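Local atomic coordinates of amphoterin-induced protein 1 (Mus musculus, PDB entry 2XOT), a protein that promotes the growth and fasciculation of neurites, may mediate homophilic and heterophilic cell-cell interaction, and homodimerises through its leucine-rich repeats. Residues T276-P282 with V315-M321; A136-Y142 with P163-D169; H123-V127 with L143-S149. All blocks are in the same frame, centred on the assembly; numbering follows the deposited sequence.

Contact 1: residues T276-P282 with V315-M321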
loop_
_atom_site.group_PDB
_atom_site.type_symbol
_atom_site.label_atom_id
_atom_site.label_comp_id
_atom_site.label_asym_id
_atom_site.label_seq_id
_atom_site.Cartn_x
_atom_site.Cartn_y
_atom_site.Cartn_z
ATOM N N THR B 276 15.921 1.039 13.849
ATOM C CA THR B 276 17.028 0.322 14.472
ATOM C C THR B 276 17.480 1.233 15.563
ATOM O O THR B 276 17.677 2.438 15.323
ATOM C CB THR B 276 18.208 0.090 13.480
ATOM O OG1 THR B 276 17.721 -0.628 12.351
ATOM C CG2 THR B 276 19.369 -0.702 14.124
ATOM N N LYS B 277 17.620 0.677 16.764
ATOM C CA LYS B 277 17.997 1.450 17.936
ATOM C C LYS B 277 19.355 0.998 18.366
ATOM O O LYS B 277 19.566 -0.200 18.500
ATOM C CB LYS B 277 17.008 1.239 19.097
ATOM C CG LYS B 277 15.834 2.184 19.089
ATOM C CD LYS B 277 14.546 1.575 18.586
ATOM C CE LYS B 277 13.603 1.188 19.714
ATOM N NZ LYS B 277 12.385 2.055 19.830
ATOM N N VAL B 278 20.259 1.947 18.575
ATOM C CA VAL B 278 21.606 1.685 19.079
ATOM C C VAL B 278 21.823 2.580 20.288
ATOM O O VAL B 278 21.754 3.826 20.178
ATOM C CB VAL B 278 22.694 2.013 18.020
ATOM C CG1 VAL B 278 24.110 1.740 18.575
ATOM C CG2 VAL B 278 22.433 1.228 16.719
ATOM N N TRP B 279 22.080 1.955 21.436
ATOM C CA TRP B 279 22.332 2.678 22.679
ATOM C C TRP B 279 23.825 2.722 22.981
ATOM O O TRP B 279 24.537 1.726 22.798
ATOM C CB TRP B 279 21.661 1.976 23.843
ATOM C CG TRP B 279 20.202 2.157 23.937
ATOM C CD1 TRP B 279 19.233 1.303 23.499
ATOM C CD2 TRP B 279 19.532 3.220 24.601
ATOM N NE1 TRP B 279 17.993 1.785 23.843
ATOM C CE2 TRP B 279 18.154 2.963 24.519
ATOM C CE3 TRP B 279 19.967 4.366 25.263
ATOM C CZ2 TRP B 279 17.204 3.830 25.042
ATOM C CZ3 TRP B 279 19.028 5.219 25.791
ATOM C CH2 TRP B 279 17.665 4.951 25.673
ATOM N N VAL B 280 24.262 3.881 23.454
ATOM C CA VAL B 280 25.640 4.156 23.822
ATOM C C VAL B 280 25.603 4.680 25.264
ATOM O O VAL B 280 24.646 5.395 25.642
ATOM C CB VAL B 280 26.260 5.233 22.890
ATOM C CG1 VAL B 280 27.723 5.507 23.254
ATOM C CG2 VAL B 280 26.133 4.819 21.428
ATOM N N SER B 281 26.645 4.352 26.041
ATOM C CA SER B 281 26.688 4.586 27.481
ATOM C C SER B 281 27.413 5.884 27.828
ATOM O O SER B 281 28.067 6.469 26.977
ATOM C CB SER B 281 27.395 3.407 28.167
ATOM O OG SER B 281 28.801 3.599 28.163
ATOM N N PRO B 282 27.308 6.342 29.087
ATOM C CA PRO B 282 27.995 7.570 29.491
ATOM C C PRO B 282 29.493 7.533 29.203
ATOM O O PRO B 282 30.098 8.581 28.954
ATOM C CB PRO B 282 27.730 7.635 30.993
ATOM C CG PRO B 282 26.483 6.856 31.180
ATOM C CD PRO B 282 26.535 5.764 30.197
ATOM N N VAL B 315 24.522 10.003 31.285
ATOM C CA VAL B 315 23.707 10.163 30.094
ATOM C C VAL B 315 23.911 9.007 29.108
ATOM O O VAL B 315 25.036 8.721 28.670
ATOM C CB VAL B 315 24.015 11.520 29.419
ATOM C CG1 VAL B 315 23.200 11.688 28.156
ATOM C CG2 VAL B 315 23.742 12.648 30.385
ATOM N N TYR B 316 22.818 8.318 28.803
ATOM C CA TYR B 316 22.773 7.300 27.774
ATOM C C TYR B 316 22.109 7.937 26.540
ATOM O O TYR B 316 21.207 8.766 26.663
ATOM C CB TYR B 316 21.993 6.066 28.260
ATOM C CG TYR B 316 22.686 5.350 29.412
ATOM C CD1 TYR B 316 23.268 4.110 29.236
ATOM C CD2 TYR B 316 22.800 5.952 30.667
ATOM C CE1 TYR B 316 23.923 3.467 30.283
ATOM C CE2 TYR B 316 23.467 5.322 31.709
ATOM C CZ TYR B 316 24.014 4.067 31.501
ATOM O OH TYR B 316 24.673 3.438 32.522
ATOM N N THR B 317 22.593 7.568 25.365
ATOM C CA THR B 317 22.083 8.075 24.097
ATOM C C THR B 317 21.596 6.934 23.234
ATOM O O THR B 317 22.289 5.923 23.063
ATOM C CB THR B 317 23.171 8.863 23.393
ATOM O OG1 THR B 317 23.695 9.795 24.328
ATOM C CG2 THR B 317 22.636 9.615 22.157
ATOM N N CYS B 318 20.380 7.082 22.724
ATOM C CA CYS B 318 19.830 6.182 21.729
ATOM C C CYS B 318 19.901 6.850 20.367
ATOM O O CYS B 318 19.283 7.888 20.143
ATOM C CB CYS B 318 18.369 5.863 22.028
ATOM S SG CYS B 318 17.651 4.695 20.886
ATOM N N TYR B 319 20.642 6.226 19.458
ATOM C CA TYR B 319 20.656 6.595 18.049
ATOM C C TYR B 319 19.677 5.713 17.315
ATOM O O TYR B 319 19.830 4.490 17.281
ATOM C CB TYR B 319 22.064 6.418 17.497
ATOM C CG TYR B 319 23.060 7.287 18.187
ATOM C CD1 TYR B 319 23.132 8.628 17.906
ATOM C CD2 TYR B 319 23.942 6.770 19.124
ATOM C CE1 TYR B 319 24.046 9.437 18.531
ATOM C CE2 TYR B 319 24.871 7.583 19.748
ATOM C CZ TYR B 319 24.906 8.907 19.452
ATOM O OH TYR B 319 25.820 9.738 20.062
ATOM N N ALA B 320 18.638 6.327 16.766
ATOM C CA ALA B 320 17.615 5.601 16.044
ATOM C C ALA B 320 17.783 5.848 14.544
ATOM O O ALA B 320 17.900 6.992 14.094
ATOM C CB ALA B 320 16.198 6.027 16.523
ATOM N N MET B 321 17.770 4.769 13.775
ATOM C CA MET B 321 17.983 4.862 12.337
ATOM C C MET B 321 16.776 4.363 11.552
ATOM O O MET B 321 16.350 3.226 11.711
ATOM C CB MET B 321 19.260 4.110 11.942
ATOM C CG MET B 321 20.543 4.965 12.073
ATOM S SD MET B 321 21.140 5.345 13.750
ATOM C CE MET B 321 21.446 3.703 14.398
#
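A disulfide-bonded cysteine packs over one face of a tryptophan ring: Cys318 CB sits 3.6 Å from the centroid of the Trp279 six-membered ring, almost on its normal, and Cys318 SG is 4.2 Å from the centroid of the five-membered ring, a sulfur-aromatic contact. With Cys318 bonded to Cys268, this is the disulfide packed on a core tryptophan that is characteristic of immunoglobulin domains. The two residues face each other as a non-hydrogen-bonded pair between antiparallel strands. On both sides of them the hydrogen-bonded pairs Val278-Tyr319 and Val280-Thr317 each exchange two bonds, among them Tyr319 N to Val278 O at 2.7 Å and Val280 N to Thr317 O at 2.9 Å. Past the strand end, Pro282 CD lies over the Tyr316 ring face in a CH-pi contact, 3.4 Å from its centroid. The other face carries Val278, Val280, Tyr319 and Met321. Strand 276-280 also meets Val287 by backbone hydrogen bonding through Trp279; strand 314-321 pairs onward with strand 326-336, and Leu303 of strand 302-305 packs on Trp279 and Tyr316.

Contact 2: residues A136-Y142 with P163-D169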
loop_
_atom_site.group_PDB
_atom_site.type_symbol
_atom_site.label_atom_id
_atom_site.label_comp_id
_atom_site.label_asym_id
_atom_site.label_seq_id
_atom_site.Cartn_x
_atom_site.Cartn_y
_atom_site.Cartn_z
ATOM N N ALA B 136 -7.800 -5.060 14.544
ATOM C CA ALA B 136 -6.420 -5.261 14.988
ATOM C C ALA B 136 -5.395 -4.667 14.032
ATOM O O ALA B 136 -4.244 -4.470 14.417
ATOM C CB ALA B 136 -6.133 -6.757 15.193
ATOM N N GLN B 137 -5.782 -4.404 12.787
ATOM C CA GLN B 137 -4.833 -3.961 11.772
ATOM C C GLN B 137 -4.980 -2.487 11.404
ATOM O O GLN B 137 -4.311 -2.042 10.499
ATOM C CB GLN B 137 -4.999 -4.786 10.492
ATOM C CG GLN B 137 -4.824 -6.282 10.704
ATOM C CD GLN B 137 -3.430 -6.645 11.167
ATOM O OE1 GLN B 137 -2.459 -5.935 10.896
ATOM N NE2 GLN B 137 -3.320 -7.761 11.858
ATOM N N LEU B 138 -5.858 -1.755 12.082
ATOM C CA LEU B 138 -6.188 -0.374 11.697
ATOM C C LEU B 138 -5.043 0.532 12.075
ATOM O O LEU B 138 -4.723 0.663 13.260
ATOM C CB LEU B 138 -7.482 0.114 12.346
ATOM C CG LEU B 138 -8.008 1.473 11.831
ATOM C CD1 LEU B 138 -8.436 1.331 10.370
ATOM C CD2 LEU B 138 -9.155 1.970 12.677
ATOM N N GLN B 139 -4.429 1.141 11.048
ATOM C CA GLN B 139 -3.256 2.008 11.209
ATOM C C GLN B 139 -3.569 3.523 11.140
ATOM O O GLN B 139 -2.936 4.328 11.834
ATOM C CB GLN B 139 -2.199 1.628 10.178
ATOM C CG GLN B 139 -1.667 0.215 10.363
ATOM C CD GLN B 139 -0.611 -0.177 9.335
ATOM O OE1 GLN B 139 -0.244 0.618 8.485
ATOM N NE2 GLN B 139 -0.102 -1.418 9.432
ATOM N N LYS B 140 -4.546 3.906 10.331
ATOM C CA LYS B 140 -4.859 5.325 10.093
ATOM C C LYS B 140 -6.374 5.565 10.140
ATOM O O LYS B 140 -7.115 4.941 9.395
ATOM C CB LYS B 140 -4.349 5.772 8.715
ATOM C CG LYS B 140 -2.841 5.602 8.479
ATOM C CD LYS B 140 -2.492 5.792 7.020
ATOM C CE LYS B 140 -1.036 5.481 6.740
ATOM N NZ LYS B 140 -0.686 5.869 5.315
ATOM N N LEU B 141 -6.818 6.474 10.993
ATOM C CA LEU B 141 -8.230 6.847 11.079
ATOM C C LEU B 141 -8.410 8.359 10.922
ATOM O O LEU B 141 -8.009 9.144 11.797
ATOM C CB LEU B 141 -8.804 6.386 12.415
ATOM C CG LEU B 141 -10.247 6.711 12.792
ATOM C CD1 LEU B 141 -11.263 6.155 11.748
ATOM C CD2 LEU B 141 -10.519 6.174 14.234
ATOM N N TYR B 142 -9.061 8.752 9.826
ATOM C CA TYR B 142 -9.236 10.169 9.479
ATOM C C TYR B 142 -10.672 10.595 9.798
ATOM O O TYR B 142 -11.609 10.098 9.202
ATOM C CB TYR B 142 -8.963 10.397 8.003
ATOM C CG TYR B 142 -7.504 10.269 7.545
ATOM C CD1 TYR B 142 -6.730 11.399 7.308
ATOM C CD2 TYR B 142 -6.928 9.035 7.299
ATOM C CE1 TYR B 142 -5.421 11.300 6.861
ATOM C CE2 TYR B 142 -5.602 8.921 6.840
ATOM C CZ TYR B 142 -4.858 10.055 6.655
ATOM O OH TYR B 142 -3.563 9.982 6.197
ATOM N N PRO B 163 -4.294 -1.377 18.680
ATOM C CA PRO B 163 -2.867 -1.629 18.845
ATOM C C PRO B 163 -1.972 -1.083 17.748
ATOM O O PRO B 163 -0.797 -0.790 18.005
ATOM C CB PRO B 163 -2.786 -3.165 18.868
ATOM C CG PRO B 163 -3.957 -3.606 18.119
ATOM C CD PRO B 163 -5.033 -2.631 18.452
ATOM N N LYS B 164 -2.480 -0.958 16.524
ATOM C CA LYS B 164 -1.631 -0.484 15.430
ATOM C C LYS B 164 -1.970 0.937 14.997
ATOM O O LYS B 164 -1.407 1.430 14.011
ATOM C CB LYS B 164 -1.709 -1.428 14.251
ATOM C CG LYS B 164 -1.096 -2.793 14.519
ATOM C CD LYS B 164 -0.860 -3.519 13.212
ATOM C CE LYS B 164 -0.404 -4.943 13.434
ATOM N NZ LYS B 164 -0.010 -5.580 12.137
ATOM N N LEU B 165 -2.839 1.617 15.738
ATOM C CA LEU B 165 -3.270 2.950 15.325
ATOM C C LEU B 165 -2.153 3.978 15.504
ATOM O O LEU B 165 -1.782 4.326 16.613
ATOM C CB LEU B 165 -4.539 3.393 16.063
ATOM C CG LEU B 165 -5.157 4.704 15.556
ATOM C CD1 LEU B 165 -5.715 4.545 14.147
ATOM C CD2 LEU B 165 -6.236 5.183 16.493
ATOM N N MET B 166 -1.660 4.494 14.387
ATOM C CA MET B 166 -0.509 5.376 14.364
ATOM C C MET B 166 -0.833 6.754 13.743
ATOM O O MET B 166 0.031 7.633 13.726
ATOM C CB MET B 166 0.521 4.739 13.484
ATOM C CG MET B 166 0.116 4.918 11.997
ATOM S SD MET B 166 1.407 4.472 10.971
ATOM C CE MET B 166 2.300 6.013 10.804
ATOM N N LEU B 167 -2.040 6.908 13.182
ATOM C CA LEU B 167 -2.530 8.198 12.680
ATOM C C LEU B 167 -4.002 8.333 13.037
ATOM O O LEU B 167 -4.823 7.500 12.641
ATOM C CB LEU B 167 -2.347 8.319 11.166
ATOM C CG LEU B 167 -2.607 9.687 10.487
ATOM C CD1 LEU B 167 -1.881 9.722 9.148
ATOM C CD2 LEU B 167 -4.106 10.068 10.287
ATOM N N LEU B 168 -4.313 9.352 13.825
ATOM C CA LEU B 168 -5.662 9.688 14.225
ATOM C C LEU B 168 -5.848 11.192 13.978
ATOM O O LEU B 168 -5.321 12.035 14.713
ATOM C CB LEU B 168 -5.867 9.349 15.695
ATOM C CG LEU B 168 -7.211 9.737 16.305
ATOM C CD1 LEU B 168 -8.358 9.070 15.540
ATOM C CD2 LEU B 168 -7.271 9.385 17.771
ATOM N N ASP B 169 -6.590 11.521 12.927
ATOM C CA ASP B 169 -6.783 12.913 12.512
ATOM C C ASP B 169 -8.114 13.416 13.048
ATOM O O ASP B 169 -9.179 13.005 12.588
ATOM C CB ASP B 169 -6.729 13.007 10.992
ATOM C CG ASP B 169 -6.795 14.423 10.489
ATOM O OD1 ASP B 169 -6.775 15.376 11.302
ATOM O OD2 ASP B 169 -6.886 14.574 9.262
HETATM O O HOH W 1 -5.294 -1.110 15.358
#
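Neighbouring leucine-rich repeats, the fifth and sixth, meet here side by side as parallel strands near the middle of the chain. Strands 140-142 and 167-169 run only 4° apart, linked by Leu141 N to Leu167 O (2.8 Å) and Asp169 N to Leu141 O (3.0 Å). Just before them, Gln139 O accepts from both Met166 N (2.9 Å) and Leu167 N (3.0 Å). Further back, a water bridges Leu138 O and Lys164 N, and Lys164 NZ reaches Gln137 OE1 at 2.8 Å, so the two segments stay tied ahead of the strands. One face is the leucine core: Leu141 CD2 lies 3.8 Å from Leu168 CD1. On the other, Leu167 CD2 covers the Tyr142 ring, 3.8 Å from its centroid. There Tyr142 OH hydrogen-bonds Asn21 of the second subunit, and Asp169, held by Ser171 through OD1, hydrogen-bonds Ser20 of the second subunit through OD2. In this protein the repeat region mediates homodimerisation; equivalent residues stacked in parallel register, leucines inward, are the hallmark of the leucine-rich-repeat solenoid.

Contact 3: residues H123-V127 with L143-S149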
loop_
_atom_site.group_PDB
_atom_site.type_symbol
_atom_site.label_atom_id
_atom_site.label_comp_id
_atom_site.label_asym_id
_atom_site.label_seq_id
_atom_site.Cartn_x
_atom_site.Cartn_y
_atom_site.Cartn_z
ATOM N N HIS B 123 -21.024 14.106 9.259
ATOM C CA HIS B 123 -21.734 14.817 10.315
ATOM C C HIS B 123 -21.572 14.117 11.656
ATOM O O HIS B 123 -22.512 14.036 12.437
ATOM C CB HIS B 123 -23.226 14.912 9.954
ATOM C CG HIS B 123 -23.489 15.608 8.652
ATOM N ND1 HIS B 123 -24.402 15.142 7.730
ATOM C CD2 HIS B 123 -22.955 16.731 8.116
ATOM C CE1 HIS B 123 -24.426 15.955 6.685
ATOM N NE2 HIS B 123 -23.542 16.917 6.884
ATOM N N ILE B 124 -20.378 13.600 11.934
ATOM C CA ILE B 124 -20.177 12.811 13.129
ATOM C C ILE B 124 -20.025 13.715 14.349
ATOM O O ILE B 124 -19.218 14.660 14.367
ATOM C CB ILE B 124 -18.973 11.846 12.992
ATOM C CG1 ILE B 124 -19.205 10.860 11.835
ATOM C CG2 ILE B 124 -18.749 11.111 14.284
ATOM C CD1 ILE B 124 -17.989 10.011 11.509
ATOM N N VAL B 125 -20.821 13.427 15.369
ATOM C CA VAL B 125 -20.821 14.226 16.581
ATOM C C VAL B 125 -20.141 13.482 17.726
ATOM O O VAL B 125 -19.472 14.090 18.552
ATOM C CB VAL B 125 -22.274 14.650 16.986
ATOM C CG1 VAL B 125 -22.309 15.069 18.420
ATOM C CG2 VAL B 125 -22.794 15.778 16.069
ATOM N N VAL B 126 -20.293 12.177 17.762
ATOM C CA VAL B 126 -19.829 11.372 18.892
ATOM C C VAL B 126 -19.191 10.103 18.387
ATOM O O VAL B 126 -19.792 9.390 17.576
ATOM C CB VAL B 126 -21.028 10.993 19.815
ATOM C CG1 VAL B 126 -20.648 9.881 20.776
ATOM C CG2 VAL B 126 -21.509 12.199 20.556
ATOM N N VAL B 127 -17.971 9.828 18.863
ATOM C CA VAL B 127 -17.211 8.636 18.476
ATOM C C VAL B 127 -17.325 7.568 19.566
ATOM O O VAL B 127 -16.832 7.762 20.675
ATOM C CB VAL B 127 -15.696 8.978 18.248
ATOM C CG1 VAL B 127 -14.915 7.735 17.738
ATOM C CG2 VAL B 127 -15.548 10.136 17.265
ATOM N N LEU B 143 -10.806 11.523 10.736
ATOM C CA LEU B 143 -12.076 11.981 11.275
ATOM C C LEU B 143 -12.182 13.502 11.246
ATOM O O LEU B 143 -13.031 14.092 11.929
ATOM C CB LEU B 143 -12.220 11.462 12.714
ATOM C CG LEU B 143 -12.752 10.026 12.842
ATOM C CD1 LEU B 143 -12.398 9.415 14.217
ATOM C CD2 LEU B 143 -14.290 10.011 12.597
ATOM N N SER B 144 -11.344 14.145 10.446
ATOM C CA SER B 144 -11.358 15.609 10.351
ATOM C C SER B 144 -12.648 16.090 9.698
ATOM O O SER B 144 -13.340 15.320 9.052
ATOM C CB SER B 144 -10.159 16.109 9.554
ATOM O OG SER B 144 -10.290 15.714 8.206
ATOM N N GLN B 145 -12.954 17.368 9.879
ATOM C CA GLN B 145 -14.188 17.999 9.390
ATOM C C GLN B 145 -15.420 17.217 9.787
ATOM O O GLN B 145 -16.241 16.864 8.938
ATOM C CB GLN B 145 -14.173 18.219 7.872
ATOM C CG GLN B 145 -12.794 18.159 7.193
ATOM C CD GLN B 145 -12.121 19.468 7.141
ATOM O OE1 GLN B 145 -12.780 20.494 7.193
ATOM N NE2 GLN B 145 -10.787 19.460 7.026
ATOM N N ASN B 146 -15.542 16.933 11.082
ATOM C CA ASN B 146 -16.802 16.482 11.673
ATOM C C ASN B 146 -17.225 17.477 12.775
ATOM O O ASN B 146 -16.730 18.587 12.797
ATOM C CB ASN B 146 -16.650 15.052 12.182
ATOM C CG ASN B 146 -16.645 14.043 11.057
ATOM O OD1 ASN B 146 -15.589 13.543 10.637
ATOM N ND2 ASN B 146 -17.829 13.729 10.564
ATOM N N GLN B 147 -18.153 17.121 13.662
ATOM C CA GLN B 147 -18.565 18.026 14.740
ATOM C C GLN B 147 -18.269 17.398 16.105
ATOM O O GLN B 147 -19.064 17.518 17.040
ATOM C CB GLN B 147 -20.062 18.340 14.626
ATOM C CG GLN B 147 -20.475 18.995 13.313
ATOM C CD GLN B 147 -20.107 20.472 13.262
ATOM O OE1 GLN B 147 -19.143 20.856 12.596
ATOM N NE2 GLN B 147 -20.861 21.307 13.979
ATOM N N ILE B 148 -17.113 16.749 16.209
ATOM C CA ILE B 148 -16.728 16.008 17.398
ATOM C C ILE B 148 -16.251 16.961 18.496
ATOM O O ILE B 148 -15.367 17.762 18.260
ATOM C CB ILE B 148 -15.625 14.953 17.072
ATOM C CG1 ILE B 148 -16.093 13.998 15.952
ATOM C CG2 ILE B 148 -15.255 14.160 18.316
ATOM C CD1 ILE B 148 -15.013 13.053 15.409
ATOM N N SER B 149 -16.843 16.843 19.693
ATOM C CA SER B 149 -16.554 17.714 20.849
ATOM C C SER B 149 -15.831 16.997 22.002
ATOM O O SER B 149 -15.131 17.665 22.796
ATOM C CB SER B 149 -17.846 18.398 21.356
ATOM O OG SER B 149 -18.677 17.468 22.041
HETATM O O HOH W 2 -18.275 14.331 20.637
#
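Leu143 opens the segment just after strand 140-142, its side chain directed into the repeat interior, where Leu143 CD2 lies 3.9 Å from Ile124 CD1 and Leu143 CD1 is 4.4 Å from Val127 CG2. The chain then swings away from 123-127 through Ser144 and Gln145, which instead pack on Ala19 and Cys18 of the second subunit, respectively. At Asn146 it returns, the CA-to-CB bond pointing toward 123-127 and its side chain lying beside the backbone of Ile124. Gln147 supplies the direct backbone link, Gln147 N donating to Ile124 O at 2.8 Å, while Gln147 CB approaches Val125 CG2 at 4.0 Å. Ile148 follows with Ile148 CD1 3.5 Å from Val127 CG2, and Ile148 CA makes a CH...O contact of 3.5 Å with Val125 O. At Ser149, a water accepts from Ser149 N (3.0 Å) and donates to Val125 O at an unusually short 2.4 Å. The chemistry implies that these irregular turns of repeats four and five are joined by aliphatic packing together with sparse polar links, continuing the solenoid core beyond its sheet.

How the contacts relate
From the N terminus, the chain first reaches 123-127, within the fourth leucine-rich repeat, passes through 136-142 and runs straight on into 143-149, where contact 3 closes. Contact 2 closes later, at 163-169, so the two cross: their segments alternate along the sequence. Contact 3 ties repeat four to five, contact 2 ties five to six, and the two touch where Leu143 N lies 2.9 Å from Asp169 O, a probable hydrogen bond. Both also reach the second subunit. Contact 1 follows in series, closing a separate loop between 276-282 and 315-321 within the immunoglobulin domain; its centre is about 28 Å from that of contact 2 and about 41 Å from that of contact 3.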